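Local coordinates for protein ribokinase (Cryptococcus neoformans var. grubii serotype A, PDB 6XK2) that probably phosphorylates D-ribose at O-5 with ATP and a divalent metal, probably magnesium, giving the ribose 5-phosphate used for nucleotide synthesis and the pentose phosphate pathway, at residues T277-C282 / G309-N314; A56-R61 / E319-L324. One frame throughout, in Å; residues are numbered along the deposited sequence.

In the fold
Both contacts lie in the helical layer beside the large sheet of this PfkB-family kinase. Interaction 1 joins the start of helix 279-292 to the end of helix 297-312, with ADP alongside; interaction 2 seats the loop 319-324 against helix 51-61. Their centres are 10 Å apart, and in sequence interaction 1 is nested inside the span closed by interaction 2. They meet directly: Cys311 SG lies 3.2 Å from Ser320 OG, two residues predicted to belong to the potassium site, and Cys282 O is 3.8 Å from Ala58 CB. Pro322 is about 10 Å from ADP, side chain to ligand, placing interaction 2 behind the nucleotide pocket.

Interaction 1: T277-C282 / G309-N314; sequences TGAGDC and GICVEN. With ADP (adenosine-5'-diphosphate), chain E.
The TGAGD sequence of residues 277-281 is the signature of the PfkB sugar kinases, the turn and helix start that, in relatives, form the anion hole for the transferred phosphate, and in residues 277-282 it packs on the end of helix 297-312 through Ala279 and Cys282, which meet Cys311 and Val312. Cys311 contributes most on its side. With its sulfur anti to the backbone N (chi1 173°), it sends SG toward the helix start, 3.9 Å from Ala279 CA and 4.0 Å from Gly278 O. Cys282 answers from one turn further on, its SG 4.0 Å from Cys311 CB; the two thiols pack as small apolar groups.

Gly278 is the N-cap, and its positive phi of 80° would jam a side chain against the preceding carbonyl, so glycine suits this turn. Gly280 suits its place for another reason: its bare CA lies 3.5 Å from ADP O3B, so close that a CB there would run into the phosphate. Asp281, the predicted proton acceptor, takes no part in this packing; its carboxylate is held by Lys51, Asn54 and Gln55. The predicted potassium ligands Thr277, Cys311 and Asn314 also fall within these segments, Thr277 OG1 being bonded to Asp275. At the other helix's end, Asn314 ND2 and Glu313 N bond Ile310 O from opposite faces of its carbonyl plane, tying the chain back on itself where the helix gives out.

Ala279 and Val312 carry the packing on to the nucleotide. The small methyl of Ala279 touches both ribose and valine, which approach it at about a right angle: CB is 3.4 Å from ADP O4', while Val312 CG1 lies 4.0 Å from that same CB and 4.1 Å from ADP C4 of the adenine.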
loop_
_atom_site.group_PDB
_atom_site.type_symbol
_atom_site.label_atom_id
_atom_site.label_comp_id
_atom_site.label_asym_id
_atom_site.label_seq_id
_atom_site.Cartn_x
_atom_site.Cartn_y
_atom_site.Cartn_z
ATOM N N THR A 277 5.543 13.587 -10.898
ATOM C CA THR A 277 4.686 12.473 -11.284
ATOM C C THR A 277 3.770 12.899 -12.421
ATOM O O THR A 277 3.264 14.024 -12.451
ATOM C CB THR A 277 3.840 11.990 -10.109
ATOM O OG1 THR A 277 3.030 13.078 -9.653
ATOM C CG2 THR A 277 4.717 11.468 -8.967
ATOM N N GLY A 278 3.566 12.003 -13.367
ATOM C CA GLY A 278 2.694 12.304 -14.478
ATOM C C GLY A 278 3.307 13.148 -15.579
ATOM O O GLY A 278 2.604 13.478 -16.536
ATOM N N ALA A 279 4.586 13.514 -15.484
ATOM C CA ALA A 279 5.177 14.311 -16.556
ATOM C C ALA A 279 5.297 13.506 -17.847
ATOM O O ALA A 279 5.028 14.030 -18.929
ATOM C CB ALA A 279 6.541 14.847 -16.138
ATOM N N GLY A 280 5.667 12.227 -17.750
ATOM C CA GLY A 280 5.734 11.391 -18.937
ATOM C C GLY A 280 4.375 11.207 -19.587
ATOM O O GLY A 280 4.233 11.340 -20.812
ATOM N N ASP A 281 3.345 10.972 -18.770
ATOM C CA ASP A 281 2.000 10.847 -19.316
ATOM C C ASP A 281 1.494 12.174 -19.864
ATOM O O ASP A 281 0.863 12.203 -20.931
ATOM C CB ASP A 281 1.048 10.291 -18.261
ATOM C CG ASP A 281 1.439 8.903 -17.821
ATOM O OD1 ASP A 281 1.144 8.519 -16.664
ATOM O OD2 ASP A 281 2.045 8.190 -18.660
ATOM N N CYS A 282 1.788 13.283 -19.177
ATOM C CA CYS A 282 1.452 14.585 -19.740
ATOM C C CYS A 282 2.102 14.757 -21.108
ATOM O O CYS A 282 1.472 15.264 -22.047
ATOM C CB CYS A 282 1.886 15.702 -18.788
ATOM S SG CYS A 282 1.713 17.383 -19.427
ATOM N N GLY A 309 6.651 21.501 -18.388
ATOM C CA GLY A 309 7.185 22.438 -17.418
ATOM C C GLY A 309 6.123 22.873 -16.431
ATOM O O GLY A 309 6.340 22.858 -15.215
ATOM N N ILE A 310 4.939 23.226 -16.940
ATOM C CA ILE A 310 3.823 23.555 -16.057
ATOM C C ILE A 310 3.483 22.363 -15.179
ATOM O O ILE A 310 3.263 22.505 -13.972
ATOM C CB ILE A 310 2.596 24.005 -16.874
ATOM C CG1 ILE A 310 2.902 25.266 -17.687
ATOM C CG2 ILE A 310 1.420 24.225 -15.947
ATOM C CD1 ILE A 310 1.784 25.682 -18.628
ATOM N N CYS A 311 3.501 21.162 -15.765
ATOM C CA CYS A 311 3.079 19.963 -15.051
ATOM C C CYS A 311 3.871 19.746 -13.763
ATOM O O CYS A 311 3.289 19.430 -12.720
ATOM C CB CYS A 311 3.223 18.754 -15.972
ATOM S SG CYS A 311 2.929 17.182 -15.170
ATOM N N VAL A 312 5.200 19.900 -13.815
ATOM C CA VAL A 312 6.040 19.595 -12.655
ATOM C C VAL A 312 6.025 20.705 -11.614
ATOM O O VAL A 312 6.518 20.506 -10.488
ATOM C CB VAL A 312 7.487 19.298 -13.085
ATOM C CG1 VAL A 312 7.538 18.053 -13.964
ATOM C CG2 VAL A 312 8.084 20.500 -13.792
ATOM N N GLU A 313 5.461 21.866 -11.951
ATOM C CA GLU A 313 5.269 22.947 -10.998
ATOM C C GLU A 313 4.032 22.739 -10.145
ATOM O O GLU A 313 3.799 23.521 -9.215
ATOM C CB GLU A 313 5.167 24.296 -11.715
ATOM C CG GLU A 313 6.392 24.662 -12.523
ATOM C CD GLU A 313 6.191 25.915 -13.356
ATOM O OE1 GLU A 313 5.190 26.625 -13.116
ATOM O OE2 GLU A 313 7.042 26.200 -14.231
ATOM N N ASN A 314 3.253 21.698 -10.415
ATOM C CA ASN A 314 1.987 21.503 -9.733
ATOM C C ASN A 314 1.892 20.088 -9.179
ATOM O O ASN A 314 2.632 19.186 -9.568
ATOM C CB ASN A 314 0.820 21.838 -10.656
ATOM C CG ASN A 314 0.806 23.305 -11.035
ATOM O OD1 ASN A 314 0.245 24.137 -10.309
ATOM N ND2 ASN A 314 1.431 23.639 -12.155
HETATM P PB ADP E . 8.827 9.637 -17.523
HETATM O O1B ADP E . 10.240 9.069 -17.266
HETATM O O2B ADP E . 8.006 9.687 -16.180
HETATM O O3B ADP E . 8.100 8.897 -18.614
HETATM P PA ADP E . 10.225 12.211 -17.708
HETATM O O1A ADP E . 10.803 12.078 -16.338
HETATM O O2A ADP E . 11.287 11.955 -18.805
HETATM O O3A ADP E . 9.024 11.178 -17.887
HETATM O "O5'" ADP E . 9.431 13.590 -17.966
HETATM C "C5'" ADP E . 8.914 13.979 -19.256
HETATM C "C4'" ADP E . 9.205 15.440 -19.488
HETATM O "O4'" ADP E . 8.796 16.219 -18.343
HETATM C "C3'" ADP E . 10.675 15.780 -19.676
HETATM O "O3'" ADP E . 11.092 15.518 -21.008
HETATM C "C2'" ADP E . 10.697 17.263 -19.314
HETATM O "O2'" ADP E . 10.282 18.072 -20.407
HETATM C "C1'" ADP E . 9.698 17.297 -18.149
HETATM N N9 ADP E . 10.334 17.131 -16.846
HETATM C C8 ADP E . 10.458 15.975 -16.126
HETATM N N7 ADP E . 11.166 16.101 -15.025
HETATM C C5 ADP E . 11.525 17.435 -15.024
HETATM C C6 ADP E . 12.285 18.214 -14.126
HETATM N N6 ADP E . 12.850 17.724 -13.016
HETATM N N1 ADP E . 12.443 19.526 -14.407
HETATM C C2 ADP E . 11.879 20.019 -15.513
HETATM N N3 ADP E . 11.150 19.387 -16.439
HETATM C C4 ADP E . 11.012 18.094 -16.133
#

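Interaction 2: A56-R61 / E319-L324; sequences AFAVAR and ESVPTL
Arg61 leaves helix 51-61 with CG anti to its carbonyl carbon and then bends at chi2 (-77°), a fold that lays the aliphatic chain over Val321 and Thr323 and brings NE to the backbone of the loop. Val321 meets it with CG1 anti to the backbone N (chi1 177°), which sets this methyl 3.8 Å from both CB and CG of Arg61 and 3.9 Å from Ala58 CB. A branched valine fills this spot well, because its CB also lies 4.2 Å from CD2 at the edge of the Phe57 ring, while Tyr286 and Cys282 of helix 279-292 touch the side chain too. The small Ala58 lets the loop come close to the helix.

Farther along Arg61, CD lies 3.7 Å from Thr323 CG2. NE gives its N-H to Val321 O at 3.3 Å, a long bond; the oxygen sits in the guanidinium plane, whereas NE is tilted 30° from the carbonyl plane. CZ of Phe57 lies over one face of the guanidinium, toward that group's rim, so that arginine is steadied both at an edge and over a face.

The final carbonyl of helix 51-61 is also used: Arg61 O accepts from Leu324 N at 2.9 Å. Thr323, the N-cap of helix 324-330, directs its hydroxyl to Ala326 N, and the adjoining Leu324 begins that helix. One arginine thus gives a bond from its side chain and takes one at its backbone oxygen, linking the end of one helix to the start of another, with two main-chain carbonyls, Val321 O and Arg61 O, given partners beside the apolar valine contact.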
loop_
_atom_site.group_PDB
_atom_site.type_symbol
_atom_site.label_atom_id
_atom_site.label_comp_id
_atom_site.label_asym_id
_atom_site.label_seq_id
_atom_site.Cartn_x
_atom_site.Cartn_y
_atom_site.Cartn_z
ATOM N N ALA A 56 -4.963 9.919 -21.744
ATOM C CA ALA A 56 -6.215 10.391 -22.330
ATOM C C ALA A 56 -6.567 11.777 -21.809
ATOM O O ALA A 56 -7.011 12.650 -22.568
ATOM C CB ALA A 56 -7.346 9.417 -22.021
ATOM N N PHE A 57 -6.377 11.985 -20.499
ATOM C CA PHE A 57 -6.648 13.266 -19.861
ATOM C C PHE A 57 -5.829 14.377 -20.497
ATOM O O PHE A 57 -6.352 15.457 -20.800
ATOM C CB PHE A 57 -6.338 13.140 -18.363
ATOM C CG PHE A 57 -6.807 14.285 -17.530
ATOM C CD1 PHE A 57 -8.023 14.222 -16.869
ATOM C CD2 PHE A 57 -6.015 15.406 -17.363
ATOM C CE1 PHE A 57 -8.459 15.277 -16.069
ATOM C CE2 PHE A 57 -6.446 16.466 -16.577
ATOM C CZ PHE A 57 -7.671 16.397 -15.928
ATOM N N ALA A 58 -4.534 14.128 -20.707
ATOM C CA ALA A 58 -3.674 15.157 -21.283
ATOM C C ALA A 58 -4.071 15.469 -22.730
ATOM O O ALA A 58 -4.018 16.635 -23.149
ATOM C CB ALA A 58 -2.207 14.727 -21.183
ATOM N N VAL A 59 -4.452 14.447 -23.514
ATOM C CA VAL A 59 -4.975 14.695 -24.864
ATOM C C VAL A 59 -6.151 15.664 -24.810
ATOM O O VAL A 59 -6.189 16.668 -25.532
ATOM C CB VAL A 59 -5.396 13.382 -25.559
ATOM C CG1 VAL A 59 -6.038 13.698 -26.904
ATOM C CG2 VAL A 59 -4.222 12.425 -25.759
ATOM N N ALA A 60 -7.115 15.394 -23.927
ATOM C CA ALA A 60 -8.276 16.272 -23.805
ATOM C C ALA A 60 -7.867 17.674 -23.365
ATOM O O ALA A 60 -8.379 18.663 -23.899
ATOM C CB ALA A 60 -9.295 15.678 -22.828
ATOM N N ARG A 61 -6.964 17.776 -22.379
ATOM C CA ARG A 61 -6.472 19.080 -21.934
ATOM C C ARG A 61 -5.804 19.837 -23.076
ATOM O O ARG A 61 -5.942 21.064 -23.186
ATOM C CB ARG A 61 -5.477 18.912 -20.772
ATOM C CG ARG A 61 -6.089 18.774 -19.389
ATOM C CD ARG A 61 -6.524 20.108 -18.889
ATOM N NE ARG A 61 -6.815 20.071 -17.469
ATOM C CZ ARG A 61 -8.041 20.009 -16.957
ATOM N NH1 ARG A 61 -9.105 19.982 -17.757
ATOM N NH2 ARG A 61 -8.201 19.987 -15.639
ATOM N N GLU A 319 -4.324 16.374 -12.313
ATOM C CA GLU A 319 -4.633 17.738 -11.909
ATOM C C GLU A 319 -3.516 18.721 -12.233
ATOM O O GLU A 319 -3.766 19.929 -12.292
ATOM C CB GLU A 319 -4.934 17.794 -10.411
ATOM C CG GLU A 319 -5.918 16.744 -9.949
ATOM C CD GLU A 319 -5.258 15.617 -9.176
ATOM O OE1 GLU A 319 -5.751 15.322 -8.064
ATOM O OE2 GLU A 319 -4.260 15.027 -9.669
ATOM N N SER A 320 -2.298 18.252 -12.451
ATOM C CA SER A 320 -1.246 19.186 -12.812
ATOM C C SER A 320 -1.159 19.434 -14.321
ATOM O O SER A 320 -0.436 20.348 -14.739
ATOM C CB SER A 320 0.100 18.709 -12.258
ATOM O OG SER A 320 0.590 17.590 -12.966
ATOM N N VAL A 321 -1.837 18.634 -15.143
ATOM C CA VAL A 321 -1.793 18.778 -16.601
ATOM C C VAL A 321 -2.467 20.083 -17.012
ATOM O O VAL A 321 -3.653 20.292 -16.723
ATOM C CB VAL A 321 -2.462 17.596 -17.322
ATOM C CG1 VAL A 321 -2.440 17.836 -18.803
ATOM C CG2 VAL A 321 -1.770 16.287 -16.994
ATOM N N PRO A 322 -1.773 20.975 -17.701
ATOM C CA PRO A 322 -2.369 22.265 -18.041
ATOM C C PRO A 322 -3.301 22.173 -19.242
ATOM O O PRO A 322 -3.164 21.316 -20.120
ATOM C CB PRO A 322 -1.145 23.123 -18.373
ATOM C CG PRO A 322 -0.204 22.137 -18.983
ATOM C CD PRO A 322 -0.396 20.855 -18.202
ATOM N N THR A 323 -4.247 23.100 -19.285
ATOM C CA THR A 323 -5.054 23.257 -20.478
ATOM C C THR A 323 -4.217 23.872 -21.587
ATOM O O THR A 323 -3.180 24.496 -21.344
ATOM C CB THR A 323 -6.242 24.166 -20.223
ATOM O OG1 THR A 323 -5.753 25.511 -20.088
ATOM C CG2 THR A 323 -6.977 23.738 -18.967
ATOM N N LEU A 324 -4.686 23.688 -22.821
ATOM C CA LEU A 324 -4.006 24.283 -23.963
ATOM C C LEU A 324 -3.857 25.789 -23.805
ATOM O O LEU A 324 -2.787 26.334 -24.095
ATOM C CB LEU A 324 -4.757 23.940 -25.246
ATOM C CG LEU A 324 -4.169 24.408 -26.577
ATOM C CD1 LEU A 324 -2.776 23.854 -26.769
ATOM C CD2 LEU A 324 -5.074 23.955 -27.709
#